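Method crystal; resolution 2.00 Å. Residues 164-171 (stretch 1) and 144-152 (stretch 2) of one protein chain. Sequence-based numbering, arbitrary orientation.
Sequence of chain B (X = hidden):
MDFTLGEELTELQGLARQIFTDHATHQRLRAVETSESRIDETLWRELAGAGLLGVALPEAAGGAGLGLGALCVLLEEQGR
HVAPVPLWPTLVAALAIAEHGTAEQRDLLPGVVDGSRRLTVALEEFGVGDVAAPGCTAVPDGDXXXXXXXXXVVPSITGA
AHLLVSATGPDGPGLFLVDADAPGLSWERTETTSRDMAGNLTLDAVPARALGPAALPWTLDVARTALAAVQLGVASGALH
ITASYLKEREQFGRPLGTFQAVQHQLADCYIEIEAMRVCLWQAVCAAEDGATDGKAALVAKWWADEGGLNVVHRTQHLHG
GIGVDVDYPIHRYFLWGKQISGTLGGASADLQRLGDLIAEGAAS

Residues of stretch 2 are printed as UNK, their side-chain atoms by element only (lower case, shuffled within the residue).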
# COMPACT_ATOMS: atom_id res chain seq x y z
N LEU B 164 -2.73 -26.05 -27.35
CA LEU B 164 -3.25 -26.78 -26.21
C LEU B 164 -4.44 -26.00 -25.65
O LEU B 164 -4.28 -24.83 -25.26
CB LEU B 164 -2.18 -26.97 -25.14
CG LEU B 164 -0.89 -27.62 -25.61
CD1 LEU B 164 0.01 -27.92 -24.43
CD2 LEU B 164 -1.18 -28.93 -26.46
N VAL B 165 -5.60 -26.65 -25.58
CA VAL B 165 -6.88 -26.03 -25.22
C VAL B 165 -7.41 -26.73 -23.97
O VAL B 165 -7.58 -27.95 -23.98
CB VAL B 165 -7.90 -26.19 -26.36
CG1 VAL B 165 -9.31 -25.66 -25.93
CG2 VAL B 165 -7.40 -25.54 -27.65
N SER B 166 -7.72 -25.95 -22.92
CA SER B 166 -8.32 -26.54 -21.72
C SER B 166 -9.84 -26.64 -21.91
O SER B 166 -10.48 -25.74 -22.48
CB SER B 166 -7.94 -25.70 -20.48
OG SER B 166 -8.59 -24.45 -20.46
N ALA B 167 -10.41 -27.77 -21.48
CA ALA B 167 -11.84 -28.07 -21.61
C ALA B 167 -12.25 -29.08 -20.54
O ALA B 167 -11.42 -29.82 -20.00
CB ALA B 167 -12.16 -28.63 -23.01
N THR B 168 -13.54 -29.10 -20.23
CA THR B 168 -14.08 -30.06 -19.25
C THR B 168 -14.78 -31.20 -19.98
O THR B 168 -15.71 -30.97 -20.77
CB THR B 168 -15.01 -29.34 -18.27
OG1 THR B 168 -14.22 -28.39 -17.52
CG2 THR B 168 -15.72 -30.35 -17.28
N GLY B 169 -14.28 -32.42 -19.76
CA GLY B 169 -14.90 -33.61 -20.29
C GLY B 169 -15.78 -34.29 -19.26
O GLY B 169 -16.09 -33.71 -18.21
N PRO B 170 -16.23 -35.52 -19.55
CA PRO B 170 -17.04 -36.26 -18.56
C PRO B 170 -16.31 -36.54 -17.26
O PRO B 170 -16.96 -36.71 -16.23
CB PRO B 170 -17.40 -37.57 -19.28
CG PRO B 170 -17.13 -37.33 -20.71
CD PRO B 170 -16.13 -36.22 -20.83
N ASP B 171 -14.98 -36.63 -17.26
CA ASP B 171 -14.24 -36.90 -16.03
C ASP B 171 -13.55 -35.65 -15.48
O ASP B 171 -12.63 -35.78 -14.68
CB ASP B 171 -13.21 -37.99 -16.25
CG ASP B 171 -13.82 -39.36 -16.31
OD1 ASP B 171 -14.73 -39.64 -15.51
OD2 ASP B 171 -13.38 -40.16 -17.16
N UNK B 144 -10.78 -40.25 -29.67
CA UNK B 144 -10.51 -38.83 -29.66
C UNK B 144 -11.57 -38.04 -28.93
O UNK B 144 -12.37 -38.59 -28.15
N UNK B 145 -11.61 -36.75 -29.20
CA UNK B 145 -12.51 -35.84 -28.52
C UNK B 145 -13.00 -34.79 -29.51
O UNK B 145 -12.31 -34.47 -30.48
c UNK B 145 -13.56 -36.58 -23.28
c UNK B 145 -11.21 -37.41 -24.44
c UNK B 145 -11.34 -36.10 -26.30
c UNK B 145 -12.01 -36.44 -25.09
c UNK B 145 -11.81 -35.14 -27.33
c UNK B 145 -11.58 -37.97 -23.22
n UNK B 145 -10.12 -37.64 -25.23
c UNK B 145 -13.20 -36.02 -24.50
c UNK B 145 -12.75 -37.55 -22.65
c UNK B 145 -10.21 -36.85 -26.34
N UNK B 146 -14.18 -34.24 -29.23
CA UNK B 146 -14.61 -33.02 -29.89
C UNK B 146 -14.91 -31.95 -28.85
O UNK B 146 -15.59 -32.22 -27.85
c UNK B 146 -16.53 -34.32 -32.93
n UNK B 146 -15.18 -35.82 -36.00
c UNK B 146 -15.81 -33.29 -30.79
c UNK B 146 -15.48 -34.91 -35.07
n UNK B 146 -16.16 -35.25 -33.98
n UNK B 146 -15.10 -33.66 -35.24
c UNK B 146 -15.44 -34.22 -31.90
N UNK B 147 -14.39 -30.74 -29.10
CA UNK B 147 -14.43 -29.59 -28.22
C UNK B 147 -15.39 -28.54 -28.77
O UNK B 147 -15.34 -28.20 -29.96
c UNK B 147 -12.10 -30.72 -26.56
c UNK B 147 -13.04 -28.94 -28.07
c UNK B 147 -11.84 -29.84 -27.78
c UNK B 147 -10.54 -29.05 -27.62
N UNK B 148 -16.24 -28.01 -27.89
CA UNK B 148 -17.16 -26.95 -28.24
C UNK B 148 -17.16 -25.89 -27.15
O UNK B 148 -17.38 -26.21 -25.98
o UNK B 148 -18.69 -28.15 -29.68
c UNK B 148 -18.58 -27.48 -28.44
N UNK B 149 -16.94 -24.65 -27.55
CA UNK B 149 -16.91 -23.54 -26.62
C UNK B 149 -16.15 -22.40 -27.27
O UNK B 149 -15.95 -22.39 -28.49
N UNK B 150 -15.73 -21.46 -26.44
CA UNK B 150 -14.92 -20.33 -26.88
C UNK B 150 -13.81 -20.13 -25.88
O UNK B 150 -14.03 -20.32 -24.68
o UNK B 150 -16.25 -18.86 -25.64
c UNK B 150 -15.73 -19.05 -26.94
c UNK B 150 -16.91 -19.19 -27.88
N UNK B 151 -12.64 -19.70 -26.36
CA UNK B 151 -11.56 -19.32 -25.46
C UNK B 151 -11.17 -17.88 -25.75
O UNK B 151 -11.29 -17.40 -26.89
c UNK B 151 -10.22 -22.27 -23.21
c UNK B 151 -10.63 -21.70 -25.69
c UNK B 151 -10.32 -20.22 -25.62
n UNK B 151 -10.86 -22.83 -21.99
c UNK B 151 -11.25 -22.25 -24.37
N UNK B 152 -10.70 -17.19 -24.72
CA UNK B 152 -10.44 -15.76 -24.81
C UNK B 152 -8.96 -15.48 -25.07
O UNK B 152 -8.08 -16.04 -24.41
c UNK B 152 -10.87 -15.06 -23.51

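Position 144 has backbone atoms and nothing beyond CA, so it is Gly-144. Nothing on the other stretch comes near, and a CB would have room there; the contact does not explain the absence.

Position 145 carries one carbon and then fused five- and six-membered rings holding eight carbons and one nitrogen. Its CB points toward the opposing strand, and a six-membered-ring carbon approaches Pro-170 and Gly-169. That is the indole of Trp-145. CZ3 of Trp-145 is 3.6 Å from CD of Pro-170, which meets the ring at its edge, near the ring plane. CA of Gly-169 lies 4.4 Å from the same CZ3 of Trp-145; a CB on Gly-169 would sit tight against the indole and would clash with CD of Pro-170.

Position 146 shows three carbons, a nitrogen, and a carbon bearing two more nitrogens: a guanidinium, hence Arg-146. Its side chain is out of reach of stretch 1 and is hydrogen-bonded elsewhere in the structure.

Position 147 has four carbons, forked at the second, one end carbon near Val-165 and the other near Ala-167, which identifies Leu-147. CD1 of Leu-147 packs 4.0 Å from CG1 of Val-165, and CD2 of Leu-147 lies 4.1 Å from CB of Ala-167.

Position 148 has one carbon and one oxygen, giving Ser-148. Its CB points away, continuing the alternation of the strand.

Position 149 again lacks a side chain and is Gly-149. Here the chain turns a corner, with phi at 159°.

Position 150 has one carbon bearing an oxygen and a carbon, so it is Thr-150, exposed and out of reach.

Position 151 extends four carbons in a row to a nitrogen near two Ser-166 oxygens, with a chain carbon near Val-165: Lys-151. Three m rotamers followed by a t bend the chain, bringing NZ of Lys-151 3.0 Å from O of Ser-166 and 3.2 Å from OG of Ser-166. Lys-151 donates both hydrogen bonds, while its CG lies 4.2 Å from CG1 of Val-165.

Position 152 has a single carbon, Ala-152, remote from the contact.

The strands 164-169 and 144-148 cross at 101°, and no backbone-to-backbone hydrogen bond joins the stretches; stretch 2 side chains meet side-chain and backbone atoms of stretch 1. By strand alternation, Val-165 and Ala-167 point CB toward stretch 2, Trp-145 and Leu-147 toward stretch 1; Lys-151 joins from beyond the corner. Leucine packs on valine and alanine, with the indole edge against proline at one end and a buried lysine amine at the other. Ser-166 points its CB away, yet its carbonyl and hydroxyl oxygens both accept from that amine, pairing polar atoms within a largely apolar contact.

Stretch 2 (144-152) GWRLSGTKA
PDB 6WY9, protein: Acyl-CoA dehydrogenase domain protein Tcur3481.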